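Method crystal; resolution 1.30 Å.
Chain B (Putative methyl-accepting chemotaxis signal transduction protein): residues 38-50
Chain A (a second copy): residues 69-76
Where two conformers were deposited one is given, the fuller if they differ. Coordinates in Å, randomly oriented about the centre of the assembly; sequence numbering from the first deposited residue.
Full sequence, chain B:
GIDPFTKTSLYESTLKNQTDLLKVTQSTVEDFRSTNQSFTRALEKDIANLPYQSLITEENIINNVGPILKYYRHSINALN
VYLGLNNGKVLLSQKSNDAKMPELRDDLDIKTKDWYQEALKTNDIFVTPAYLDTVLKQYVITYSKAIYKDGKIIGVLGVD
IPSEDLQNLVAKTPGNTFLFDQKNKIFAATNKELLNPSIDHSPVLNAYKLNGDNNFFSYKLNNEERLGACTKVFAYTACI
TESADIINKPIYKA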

ATOM      1  N   SER B  38      -5.451  -0.607 -10.457  0.58 10.90           N
ATOM      2  CA  SER B  38      -5.665   0.803 -10.775  0.58 10.49           C
ATOM      3  C   SER B  38      -4.530   1.350 -11.627  0.58 10.87           C
ATOM      4  O   SER B  38      -4.763   2.079 -12.595  0.58 12.01           O
ATOM      5  CB  SER B  38      -5.847   1.640  -9.505  0.58 11.46           C
ATOM      6  OG  SER B  38      -7.070   1.301  -8.858  0.58 13.68           O
ATOM      7  N   PHE B  39      -3.306   0.979 -11.276  1.00 10.44           N
ATOM      8  CA  PHE B  39      -2.130   1.382 -12.037  1.00  9.13           C
ATOM      9  C   PHE B  39      -2.259   0.914 -13.486  1.00  9.86           C
ATOM     10  O   PHE B  39      -1.994   1.666 -14.423  1.00 10.16           O
ATOM     11  CB  PHE B  39      -0.897   0.762 -11.368  1.00 10.36           C
ATOM     12  CG  PHE B  39       0.381   0.855 -12.167  1.00  9.97           C
ATOM     13  CD1 PHE B  39       1.232   1.937 -12.014  1.00 10.56           C
ATOM     14  CD2 PHE B  39       0.757  -0.172 -13.027  1.00 11.46           C
ATOM     15  CE1 PHE B  39       2.432   2.004 -12.714  1.00 10.30           C
ATOM     16  CE2 PHE B  39       1.945  -0.110 -13.743  1.00 10.83           C
ATOM     17  CZ  PHE B  39       2.788   0.975 -13.580  1.00 10.67           C
ATOM     18  N   THR B  40      -2.643  -0.343 -13.665  1.00 10.18           N
ATOM     19  CA  THR B  40      -2.730  -0.932 -14.995  1.00 10.76           C
ATOM     20  C   THR B  40      -3.821  -0.261 -15.826  1.00 10.93           C
ATOM     21  O   THR B  40      -3.628  -0.006 -17.016  1.00 11.39           O
ATOM     22  CB  THR B  40      -2.950  -2.461 -14.884  1.00 12.16           C
ATOM     23  OG1 THR B  40      -1.871  -3.016 -14.122  1.00 13.02           O
ATOM     24  CG2 THR B  40      -2.963  -3.121 -16.255  1.00 13.80           C
ATOM     25  N   ARG B  41      -4.949   0.060 -15.197  1.00 10.87           N
ATOM     26  CA  ARG B  41      -6.022   0.787 -15.877  1.00 11.26           C
ATOM     27  C   ARG B  41      -5.578   2.181 -16.309  1.00 11.61           C
ATOM     28  O   ARG B  41      -5.921   2.640 -17.401  1.00 12.29           O
ATOM     29  CB  ARG B  41      -7.254   0.908 -14.982  1.00 13.51           C
ATOM     30  CG  ARG B  41      -8.119  -0.346 -14.908  1.00 19.06           C
ATOM     31  CD  ARG B  41      -9.450  -0.037 -14.230  1.00 23.99           C
ATOM     32  NE  ARG B  41      -9.263   0.137 -12.799  1.00 36.54           N
ATOM     33  CZ  ARG B  41      -9.384  -0.846 -11.917  1.00 31.85           C
ATOM     34  NH1 ARG B  41      -9.723  -2.065 -12.323  1.00 34.42           N
ATOM     35  NH2 ARG B  41      -9.184  -0.606 -10.632  1.00 31.73           N
ATOM     36  N   ALA B  42      -4.832   2.866 -15.449  1.00 10.12           N
ATOM     37  CA  ALA B  42      -4.340   4.199 -15.781  1.00  9.96           C
ATOM     38  C   ALA B  42      -3.397   4.133 -16.984  1.00 10.32           C
ATOM     39  O   ALA B  42      -3.460   4.977 -17.891  1.00 10.69           O
ATOM     40  CB  ALA B  42      -3.651   4.831 -14.578  1.00 10.47           C
ATOM     41  N   LEU B  43      -2.517   3.138 -16.983  1.00  9.13           N
ATOM     42  CA  LEU B  43      -1.579   2.941 -18.081  1.00  8.73           C
ATOM     43  C   LEU B  43      -2.336   2.673 -19.390  1.00  9.77           C
ATOM     44  O   LEU B  43      -2.027   3.274 -20.419  1.00 10.04           O
ATOM     45  CB  LEU B  43      -0.610   1.810 -17.737  1.00  9.61           C
ATOM     46  CG  LEU B  43       0.435   1.449 -18.786  1.00 10.63           C
ATOM     47  CD1 LEU B  43       1.139   2.680 -19.346  1.00 11.23           C
ATOM     48  CD2 LEU B  43       1.454   0.521 -18.142  1.00 13.04           C
ATOM     49  N   GLU B  44      -3.336   1.792 -19.351  1.00 10.31           N
ATOM     50  CA  GLU B  44      -4.167   1.539 -20.527  1.00 11.09           C
ATOM     51  C   GLU B  44      -4.754   2.832 -21.080  1.00 11.71           C
ATOM     52  O   GLU B  44      -4.746   3.063 -22.288  1.00 11.90           O
ATOM     53  CB  GLU B  44      -5.302   0.579 -20.156  1.00 15.66           C
ATOM     54  CG  GLU B  44      -6.489   0.564 -21.150  1.00 20.80           C
ATOM     55  CD  GLU B  44      -7.707  -0.178 -20.615  1.00 25.33           C
ATOM     56  OE1 GLU B  44      -8.040  -0.017 -19.416  1.00 29.78           O
ATOM     57  OE2 GLU B  44      -8.336  -0.929 -21.394  1.00 27.51           O
ATOM     58  N   LYS B  45      -5.278   3.663 -20.191  1.00 11.31           N
ATOM     59  CA  LYS B  45      -5.941   4.896 -20.609  1.00 12.59           C
ATOM     60  C   LYS B  45      -4.945   5.850 -21.270  1.00 12.14           C
ATOM     61  O   LYS B  45      -5.262   6.473 -22.288  1.00 13.07           O
ATOM     62  CB  LYS B  45      -6.646   5.561 -19.424  1.00 14.48           C
ATOM     63  CG  LYS B  45      -7.492   6.778 -19.769  1.00 20.48           C
ATOM     64  CD  LYS B  45      -8.195   7.321 -18.523  1.00 23.27           C
ATOM     65  CE  LYS B  45      -8.980   8.588 -18.829  1.00 29.44           C
ATOM     66  NZ  LYS B  45      -9.732   9.067 -17.635  1.00 43.89           N
ATOM     67  N   ASP B  46      -3.737   5.956 -20.719  1.00 10.95           N
ATOM     68  CA  ASP B  46      -2.743   6.823 -21.337  1.00 11.61           C
ATOM     69  C   ASP B  46      -2.280   6.286 -22.695  1.00 11.23           C
ATOM     70  O   ASP B  46      -2.051   7.060 -23.615  1.00 12.60           O
ATOM     71  CB  ASP B  46      -1.565   7.045 -20.384  1.00 11.59           C
ATOM     72  CG  ASP B  46      -1.737   8.289 -19.532  1.00 13.40           C
ATOM     73  OD1 ASP B  46      -2.367   9.267 -20.004  1.00 16.29           O
ATOM     74  OD2 ASP B  46      -1.219   8.305 -18.395  1.00 13.09           O
ATOM     75  N   ILE B  47      -2.161   4.976 -22.838  1.00 10.20           N
ATOM     76  CA  ILE B  47      -1.791   4.426 -24.138  1.00 11.94           C
ATOM     77  C   ILE B  47      -2.895   4.675 -25.172  1.00 11.21           C
ATOM     78  O   ILE B  47      -2.627   5.139 -26.289  1.00 12.32           O
ATOM     79  CB  ILE B  47      -1.448   2.922 -24.050  1.00 10.80           C
ATOM     80  CG1 ILE B  47      -0.205   2.730 -23.179  1.00 12.76           C
ATOM     81  CG2 ILE B  47      -1.231   2.346 -25.453  1.00 11.98           C
ATOM     82  CD1 ILE B  47       0.062   1.286 -22.789  1.00 13.79           C
ATOM     83  N   ALA B  48      -4.129   4.389 -24.780  1.00 11.60           N
ATOM     84  CA  ALA B  48      -5.260   4.553 -25.677  1.00 12.40           C
ATOM     85  C   ALA B  48      -5.557   6.024 -25.999  1.00 12.59           C
ATOM     86  O   ALA B  48      -6.266   6.316 -26.957  1.00 15.00           O
ATOM     87  CB  ALA B  48      -6.484   3.860 -25.102  1.00 14.04           C
ATOM     88  N   ASN B  49      -5.004   6.935 -25.204  0.62 12.02           N
ATOM     89  CA  ASN B  49      -5.155   8.369 -25.451  0.62 11.86           C
ATOM     90  C   ASN B  49      -4.240   8.879 -26.570  0.62 12.86           C
ATOM     91  O   ASN B  49      -4.406   9.996 -27.052  0.62 14.26           O
ATOM     92  CB  ASN B  49      -4.883   9.152 -24.165  0.62 13.08           C
ATOM     93  CG  ASN B  49      -5.167  10.625 -24.304  0.62 17.25           C
ATOM     94  OD1 ASN B  49      -6.242  11.016 -24.749  0.62 23.28           O
ATOM     95  ND2 ASN B  49      -4.201  11.454 -23.933  0.62 25.76           N
ATOM     96  N   LEU B  50      -3.267   8.068 -26.965  1.00 12.90           N
ATOM     97  CA  LEU B  50      -2.436   8.390 -28.121  1.00 12.34           C
ATOM     98  C   LEU B  50      -3.310   8.372 -29.374  1.00 13.36           C
ATOM     99  O   LEU B  50      -4.275   7.610 -29.442  1.00 14.50           O
ATOM    100  CB  LEU B  50      -1.307   7.379 -28.274  1.00 11.99           C
ATOM    101  CG  LEU B  50      -0.189   7.458 -27.224  1.00 13.69           C
ATOM    102  CD1 LEU B  50       0.713   6.230 -27.341  1.00 14.07           C
ATOM    103  CD2 LEU B  50       0.624   8.749 -27.370  1.00 16.27           C
TER
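Chain A, residues 69-76: LKYYRHSI

The contact between these two helices turns on a single buried carboxylate: Asp46(B) contributes the largest share of the covered surface and makes a direct hydrogen bond across the pair, accepted by its OD2 from ND1 of His74(A) at 2.8 Å with an N-H...acceptor angle of 159°. The same oxygen lies near the plane of the Tyr71(A) ring, 3.6 Å from CD1, so it meets both aromatic side chains at their edges. A water extends the polar cluster, donating to OD1 of Asp46(B) (2.8 Å) and accepting from NZ of Lys70(A) (3.0 Å) and ND2 of Asn49(B) (2.5 Å); it thereby links side chains whose nearest atoms, Lys70(A) NZ and Asn49(B) ND2, are 4.5 Å apart.

Residues 69-76 of chain A are helical throughout and run roughly antiparallel to the chain B helix, with a crossing angle of 143° and a closest axial approach of 8.5 Å. The backbones come nearest where CA of Phe39(B) lies 5.4 Å from CA of Ser75(A). Here Ala42(B) points toward the partner, its CB 3.4 Å from the carbonyl O of His74(A), while Phe39(B), directed sideways from its CA, brings its ring closer, with CD1 4.2 Å from CB of Ser75(A). From there the chains diverge, the CA atoms of Asp46(B) and Tyr71(A) being 7.4 Å apart.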

ATOM      1  N   LEU A  69       5.315  14.488 -15.945  1.00  8.82           N
ATOM      2  CA  LEU A  69       4.465  14.846 -14.812  1.00  8.93           C
ATOM      3  C   LEU A  69       3.080  14.232 -14.952  1.00  9.40           C
ATOM      4  O   LEU A  69       2.514  13.742 -13.970  1.00  9.51           O
ATOM      5  CB  LEU A  69       4.314  16.356 -14.683  1.00  9.69           C
ATOM      6  CG  LEU A  69       5.586  17.195 -14.569  1.00 10.55           C
ATOM      7  CD1 LEU A  69       5.197  18.669 -14.460  1.00 12.54           C
ATOM      8  CD2 LEU A  69       6.478  16.773 -13.403  1.00 14.54           C
ATOM      9  N   LYS A  70       2.532  14.278 -16.159  1.00  9.30           N
ATOM     10  CA  LYS A  70       1.194  13.770 -16.420  1.00  9.84           C
ATOM     11  C   LYS A  70       1.115  12.248 -16.242  1.00  8.90           C
ATOM     12  O   LYS A  70       0.197  11.747 -15.586  1.00  9.84           O
ATOM     13  CB  LYS A  70       0.742  14.146 -17.831  1.00 12.57           C
ATOM     14  CG  LYS A  70      -0.622  13.572 -18.214  1.00 17.24           C
ATOM     15  CD  LYS A  70      -0.995  13.902 -19.661  1.00 20.34           C
ATOM     16  CE  LYS A  70      -0.115  13.162 -20.663  1.00 23.86           C
ATOM     17  NZ  LYS A  70      -0.585  13.367 -22.071  1.00 25.28           N
ATOM     18  N   TYR A  71       2.062  11.503 -16.804  1.00  9.60           N
ATOM     19  CA  TYR A  71       2.031  10.047 -16.654  1.00  9.55           C
ATOM     20  C   TYR A  71       2.181   9.659 -15.204  1.00  8.97           C
ATOM     21  O   TYR A  71       1.474   8.766 -14.723  1.00 10.67           O
ATOM     22  CB  TYR A  71       3.143   9.376 -17.454  1.00 12.04           C
ATOM     23  CG  TYR A  71       3.069   9.640 -18.911  1.00 14.20           C
ATOM     24  CD1 TYR A  71       1.861   9.673 -19.580  1.00 14.40           C
ATOM     25  CD2 TYR A  71       4.228   9.889 -19.621  1.00 18.60           C
ATOM     26  CE1 TYR A  71       1.818   9.949 -20.954  1.00 19.62           C
ATOM     27  CE2 TYR A  71       4.205  10.151 -20.956  1.00 19.97           C
ATOM     28  CZ  TYR A  71       3.010  10.187 -21.624  1.00 16.60           C
ATOM     29  OH  TYR A  71       3.047  10.464 -22.966  1.00 23.52           O
ATOM     30  N   TYR A  72       3.115  10.292 -14.504  1.00  9.05           N
ATOM     31  CA  TYR A  72       3.278   9.997 -13.090  1.00  9.40           C
ATOM     32  C   TYR A  72       2.019  10.346 -12.309  1.00  8.86           C
ATOM     33  O   TYR A  72       1.567   9.559 -11.479  1.00  9.80           O
ATOM     34  CB  TYR A  72       4.492  10.728 -12.510  1.00 10.02           C
ATOM     35  CG  TYR A  72       5.796   9.959 -12.561  1.00  9.65           C
ATOM     36  CD1 TYR A  72       6.489   9.787 -13.758  1.00  9.85           C
ATOM     37  CD2 TYR A  72       6.348   9.419 -11.405  1.00 10.41           C
ATOM     38  CE1 TYR A  72       7.693   9.090 -13.802  1.00 10.42           C
ATOM     39  CE2 TYR A  72       7.539   8.720 -11.440  1.00 10.18           C
ATOM     40  CZ  TYR A  72       8.226   8.580 -12.628  1.00 10.13           C
ATOM     41  OH  TYR A  72       9.424   7.893 -12.613  1.00 10.95           O
ATOM     42  N   ARG A  73       1.419  11.503 -12.598  1.00  9.04           N
ATOM     43  CA  ARG A  73       0.193  11.871 -11.908  1.00  9.22           C
ATOM     44  C   ARG A  73      -0.873  10.790 -12.080  1.00  8.72           C
ATOM     45  O   ARG A  73      -1.526  10.357 -11.115  1.00  9.21           O
ATOM     46  CB  ARG A  73      -0.345  13.222 -12.385  1.00  9.46           C
ATOM     47  CG  ARG A  73      -1.685  13.569 -11.729  1.00 10.65           C
ATOM     48  CD  ARG A  73      -2.176  14.981 -12.066  1.00 10.86           C
ATOM     49  NE  ARG A  73      -2.343  15.252 -13.499  1.00 11.55           N
ATOM     50  CZ  ARG A  73      -3.406  14.916 -14.231  1.00 11.34           C
ATOM     51  NH1 ARG A  73      -4.406  14.212 -13.696  1.00 12.65           N
ATOM     52  NH2 ARG A  73      -3.457  15.262 -15.512  1.00 13.27           N
ATOM     53  N   HIS A  74      -1.042  10.353 -13.319  1.00  8.78           N
ATOM     54  CA  HIS A  74      -2.057   9.352 -13.606  1.00  9.51           C
ATOM     55  C   HIS A  74      -1.741   8.019 -12.931  1.00  9.07           C
ATOM     56  O   HIS A  74      -2.649   7.318 -12.458  1.00 10.89           O
ATOM     57  CB  HIS A  74      -2.166   9.120 -15.111  1.00  9.51           C
ATOM     58  CG  HIS A  74      -2.826  10.228 -15.863  1.00 10.46           C
ATOM     59  ND1 HIS A  74      -2.661  10.376 -17.217  1.00 12.78           N
ATOM     60  CD2 HIS A  74      -3.674  11.205 -15.467  1.00 13.45           C
ATOM     61  CE1 HIS A  74      -3.377  11.412 -17.632  1.00 14.49           C
ATOM     62  NE2 HIS A  74      -4.001  11.929 -16.592  1.00 15.14           N
ATOM     63  N   SER A  75      -0.466   7.664 -12.881  1.00  9.43           N
ATOM     64  CA  SER A  75      -0.089   6.350 -12.384  1.00  9.45           C
ATOM     65  C   SER A  75      -0.529   6.130 -10.942  1.00 10.15           C
ATOM     66  O   SER A  75      -0.865   5.005 -10.570  1.00 12.50           O
ATOM     67  CB  SER A  75       1.413   6.129 -12.545  1.00  9.92           C
ATOM     68  OG  SER A  75       2.135   6.906 -11.628  1.00 12.23           O
ATOM     69  N   ILE A  76      -0.529   7.177 -10.119  0.54 10.71           N
ATOM     70  CA  ILE A  76      -0.975   7.032  -8.730  0.54 12.01           C
ATOM     71  C   ILE A  76      -2.226   7.819  -8.393  0.54 12.03           C
ATOM     72  O   ILE A  76      -2.660   7.836  -7.239  0.54 13.12           O
ATOM     73  CB  ILE A  76       0.101   7.448  -7.717  0.54 12.56           C
ATOM     74  CG1 ILE A  76       0.444   8.932  -7.853  0.54 11.27           C
ATOM     75  CG2 ILE A  76       1.310   6.588  -7.870  0.54 14.90           C
ATOM     76  CD1 ILE A  76       1.201   9.470  -6.668  0.54 14.61           C
TER
HETATM   77  O   HOH W   1      -2.467  10.975 -22.172  1.00 27.51           O